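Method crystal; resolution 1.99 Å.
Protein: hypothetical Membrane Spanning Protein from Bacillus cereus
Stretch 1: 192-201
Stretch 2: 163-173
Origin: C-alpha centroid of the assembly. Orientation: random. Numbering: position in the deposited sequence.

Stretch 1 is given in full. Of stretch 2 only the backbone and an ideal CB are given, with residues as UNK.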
# COMPACT_ATOMS: atom_id res chain seq x y z
N THR A 192 19.73 -8.19 23.12
CA THR A 192 19.56 -8.18 21.68
C THR A 192 19.00 -6.85 21.22
O THR A 192 18.08 -6.31 21.85
CB THR A 192 18.65 -9.32 21.23
OG1 THR A 192 17.36 -9.14 21.81
CG2 THR A 192 19.21 -10.63 21.69
N SER A 193 19.59 -6.32 20.15
CA SER A 193 19.25 -5.03 19.55
C SER A 193 19.12 -5.16 18.03
O SER A 193 19.58 -6.15 17.45
CB SER A 193 20.37 -4.03 19.82
OG SER A 193 20.59 -3.85 21.21
N PHE A 194 18.52 -4.17 17.38
CA PHE A 194 18.80 -3.95 15.96
C PHE A 194 19.08 -2.49 15.69
O PHE A 194 18.56 -1.62 16.39
CB PHE A 194 17.71 -4.49 15.02
CG PHE A 194 16.39 -3.76 15.10
CD1 PHE A 194 16.20 -2.57 14.42
CD2 PHE A 194 15.33 -4.30 15.83
CE1 PHE A 194 14.98 -1.90 14.48
CE2 PHE A 194 14.10 -3.64 15.88
CZ PHE A 194 13.93 -2.43 15.21
N ALA A 195 19.92 -2.24 14.69
CA ALA A 195 20.15 -0.89 14.20
C ALA A 195 19.40 -0.68 12.91
O ALA A 195 19.38 -1.55 12.02
CB ALA A 195 21.64 -0.63 13.98
N LEU A 196 18.79 0.50 12.80
CA LEU A 196 18.08 0.90 11.60
C LEU A 196 18.20 2.41 11.45
O LEU A 196 17.87 3.17 12.37
CB LEU A 196 16.61 0.49 11.66
CG LEU A 196 15.78 0.78 10.40
CD1 LEU A 196 16.14 -0.19 9.27
CD2 LEU A 196 14.29 0.70 10.72
N ASN A 197 18.70 2.85 10.31
CA ASN A 197 18.85 4.28 10.02
C ASN A 197 19.58 5.06 11.12
O ASN A 197 19.16 6.16 11.53
CB ASN A 197 17.48 4.92 9.68
CG ASN A 197 17.61 6.37 9.18
OD1 ASN A 197 18.55 6.70 8.44
ND2 ASN A 197 16.67 7.23 9.58
N GLY A 198 20.68 4.50 11.62
CA GLY A 198 21.54 5.22 12.56
C GLY A 198 21.10 5.13 14.01
O GLY A 198 21.75 5.70 14.88
N ILE A 199 20.02 4.39 14.28
CA ILE A 199 19.48 4.28 15.64
C ILE A 199 19.49 2.84 16.11
O ILE A 199 19.10 1.94 15.36
CB ILE A 199 18.06 4.90 15.74
CG1 ILE A 199 18.12 6.40 15.42
CG2 ILE A 199 17.45 4.68 17.14
CD1 ILE A 199 16.79 7.03 15.03
N LEU A 200 19.94 2.62 17.34
CA LEU A 200 19.96 1.29 17.94
C LEU A 200 18.74 1.08 18.84
O LEU A 200 18.50 1.90 19.74
CB LEU A 200 21.26 1.10 18.73
CG LEU A 200 21.59 -0.29 19.29
CD1 LEU A 200 21.98 -1.24 18.16
CD2 LEU A 200 22.74 -0.16 20.29
N TYR A 201 17.99 0.00 18.60
CA TYR A 201 16.78 -0.31 19.37
C TYR A 201 16.93 -1.63 20.11
O TYR A 201 17.30 -2.64 19.50
CB TYR A 201 15.55 -0.44 18.47
CG TYR A 201 15.23 0.78 17.65
CD1 TYR A 201 14.43 1.81 18.17
CD2 TYR A 201 15.74 0.93 16.36
CE1 TYR A 201 14.13 2.94 17.42
CE2 TYR A 201 15.44 2.05 15.60
CZ TYR A 201 14.64 3.05 16.13
OH TYR A 201 14.37 4.17 15.37
N UNK A 163 29.50 3.20 26.11
CA UNK A 163 29.74 1.83 26.56
C UNK A 163 29.52 0.79 25.45
O UNK A 163 29.59 -0.42 25.71
CB UNK A 163 28.83 1.51 27.75
N UNK A 164 29.27 1.26 24.22
CA UNK A 164 29.01 0.36 23.08
C UNK A 164 30.30 -0.19 22.48
O UNK A 164 31.20 0.58 22.14
CB UNK A 164 28.22 1.09 22.00
N UNK A 165 30.35 -1.51 22.34
CA UNK A 165 31.47 -2.20 21.72
C UNK A 165 31.42 -2.14 20.20
O UNK A 165 30.51 -1.55 19.61
CB UNK A 165 31.50 -3.66 22.18
N UNK A 166 32.41 -2.77 19.57
CA UNK A 166 32.58 -2.69 18.12
C UNK A 166 31.44 -3.36 17.34
O UNK A 166 31.11 -2.91 16.24
CB UNK A 166 33.91 -3.33 17.73
N UNK A 167 30.84 -4.42 17.89
CA UNK A 167 29.67 -5.05 17.27
C UNK A 167 28.54 -4.05 17.10
O UNK A 167 27.95 -3.93 16.02
CB UNK A 167 29.19 -6.24 18.11
N UNK A 168 28.22 -3.35 18.18
CA UNK A 168 27.13 -2.39 18.17
C UNK A 168 27.46 -1.20 17.28
O UNK A 168 26.60 -0.72 16.54
CB UNK A 168 26.82 -1.92 19.59
N UNK A 169 28.70 -0.74 17.34
CA UNK A 169 29.12 0.38 16.49
C UNK A 169 29.12 0.04 15.00
O UNK A 169 28.91 0.92 14.17
CB UNK A 169 30.52 0.84 16.90
N UNK A 170 29.37 -1.23 14.66
CA UNK A 170 29.35 -1.68 13.26
C UNK A 170 27.92 -1.74 12.73
O UNK A 170 27.66 -1.40 11.57
CB UNK A 170 30.02 -3.05 13.13
N UNK A 171 27.01 -2.20 13.58
CA UNK A 171 25.60 -2.23 13.26
C UNK A 171 25.08 -0.82 12.99
O UNK A 171 24.46 -0.56 11.96
CB UNK A 171 24.81 -2.89 14.39
N UNK A 172 25.35 0.08 13.93
CA UNK A 172 24.93 1.46 13.79
C UNK A 172 25.57 2.03 12.53
O UNK A 172 24.89 2.67 11.73
CB UNK A 172 25.31 2.28 15.02
N UNK A 173 26.85 1.75 12.35
CA UNK A 173 27.64 2.30 11.24
C UNK A 173 27.09 1.91 9.88
O UNK A 173 26.98 2.75 8.98
CB UNK A 173 29.09 1.84 11.35

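Stretch 1 is a hairpin: strand 192-196, a type I' turn from Leu196 to Ile199, and a returning strand, closed by Phe194 N to Tyr201 O (2.9 Å) and Leu196 N to Ile199 O (3.0 Å). Ser193, Ala195 and Leu200 point CA-to-CB toward stretch 2, so the surface on offer is mainly apolar, with one hydroxyl and the carbonyl of Gly198. The helix 166-173 runs at 32° to strand 192-196, with a closest axial approach of 7.5 Å.

Position 163 precedes the helix and has nothing of stretch 1 within 5.5 Å of its ideal CB. The geometry sets little restriction, and a polar or charged residue would serve; it is Glu163, which makes no contact here.

At position 164 CA-to-CB points toward the hairpin, yet the ideal CB again finds nothing within 5.5 Å. Only a side chain with some length can close that gap, and the methyls of Leu200 favour an apolar one: leucine, methionine or isoleucine. The deposited Leu164, with chi1 m and chi2 t, brings CD2 to 3.9 Å from Leu200 CD2.

Position 165 is the N-cap, and its carbonyl accepts the first helical bond. Phi/psi of -79/-179 does not demand glycine, and there is room for a CB; serine, threonine, aspartate or asparagine would be usual caps. It is Gly165.

Positions 166 and 167 are out of reach of stretch 1, which therefore selects nothing. They are Thr166 and Arg167, the latter hydrogen-bonded elsewhere in the structure.

Position 168 points sideways, its ideal CB 4.5 Å from Leu200 CD2. A medium or large side chain could bend toward the space between Leu200 and Ser193; leucine, methionine, glutamine or an aromatic ring would all be reasonable. His168, chi1 m, places its ring there: Ser193 OG lies at the ring edge, near its plane, while Leu200 CD2 approaches obliquely. These are packing contacts, for no hydrogen bond crosses between the stretches.

Position 169 points away and suits a long polar residue; it is Arg169. Position 170 is out of reach, leaving the choice open from this side; it is Ala170.

Position 171 points toward the strand, and its ideal CB already stands 3.9 Å from Ala195 CB and 5.0 Å from Leu200 CD1. With so little separation, a small residue such as alanine, serine or glycine is the natural expectation. Ala171 CB meets Ala195 CB at 3.9 Å, and Ala195 CB also lies 3.5 Å from Ala171 O, so backbone and side chain pack together.

Position 172 points sideways, its ideal CB 4.8 Å from Ala195 CB and 4.9 Å from Gly198 O. A branched or long apolar side chain, such as isoleucine, valine, leucine or methionine, could span this gap. Ile172, m then t, sends CD1 to 4.1 Å from Leu200 CB and CG2 to 3.7 Å from Gly198 O, with CG1 4.4 Å from Ala195 CB.

Position 173 points away. A CB would come within 3.0 Å of the carbonyl O of position 169, which favours glycine, and Gly173 is found.

Stretch 2 163-173: ELGTRHRAAIG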
# COMPACT_ATOMS: atom_id res chain seq x y z
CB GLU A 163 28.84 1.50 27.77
CG GLU A 163 29.16 2.30 29.05
CD GLU A 163 30.53 1.97 29.66
OE1 GLU A 163 31.01 0.83 29.51
OE2 GLU A 163 31.12 2.87 30.30
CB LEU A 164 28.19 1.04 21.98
CG LEU A 164 26.73 1.43 22.23
CD1 LEU A 164 26.21 2.22 21.04
CD2 LEU A 164 25.84 0.23 22.54
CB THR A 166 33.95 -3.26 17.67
OG1 THR A 166 34.11 -4.57 18.21
CG2 THR A 166 35.09 -2.39 18.19
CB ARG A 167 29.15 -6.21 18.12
CG ARG A 167 29.43 -7.56 17.57
CD ARG A 167 28.83 -8.65 18.45
NE ARG A 167 29.71 -9.81 18.41
CZ ARG A 167 30.63 -10.07 19.33
NH1 ARG A 167 30.78 -9.26 20.37
NH2 ARG A 167 31.39 -11.15 19.22
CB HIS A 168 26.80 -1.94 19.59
CG HIS A 168 26.28 -3.05 20.45
ND1 HIS A 168 24.94 -3.30 20.62
CD2 HIS A 168 26.93 -4.00 21.17
CE1 HIS A 168 24.78 -4.34 21.42
NE2 HIS A 168 25.98 -4.78 21.76
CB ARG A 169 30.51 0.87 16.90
CG ARG A 169 30.58 1.49 18.28
CD ARG A 169 32.03 1.88 18.61
NE ARG A 169 32.55 2.87 17.65
CZ ARG A 169 33.83 3.02 17.31
NH1 ARG A 169 34.77 2.24 17.85
NH2 ARG A 169 34.18 3.94 16.42
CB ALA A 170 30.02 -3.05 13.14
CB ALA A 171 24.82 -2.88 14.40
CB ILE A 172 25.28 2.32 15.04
CG1 ILE A 172 24.51 1.78 16.26
CG2 ILE A 172 24.92 3.78 14.82
CD1 ILE A 172 24.96 2.37 17.59
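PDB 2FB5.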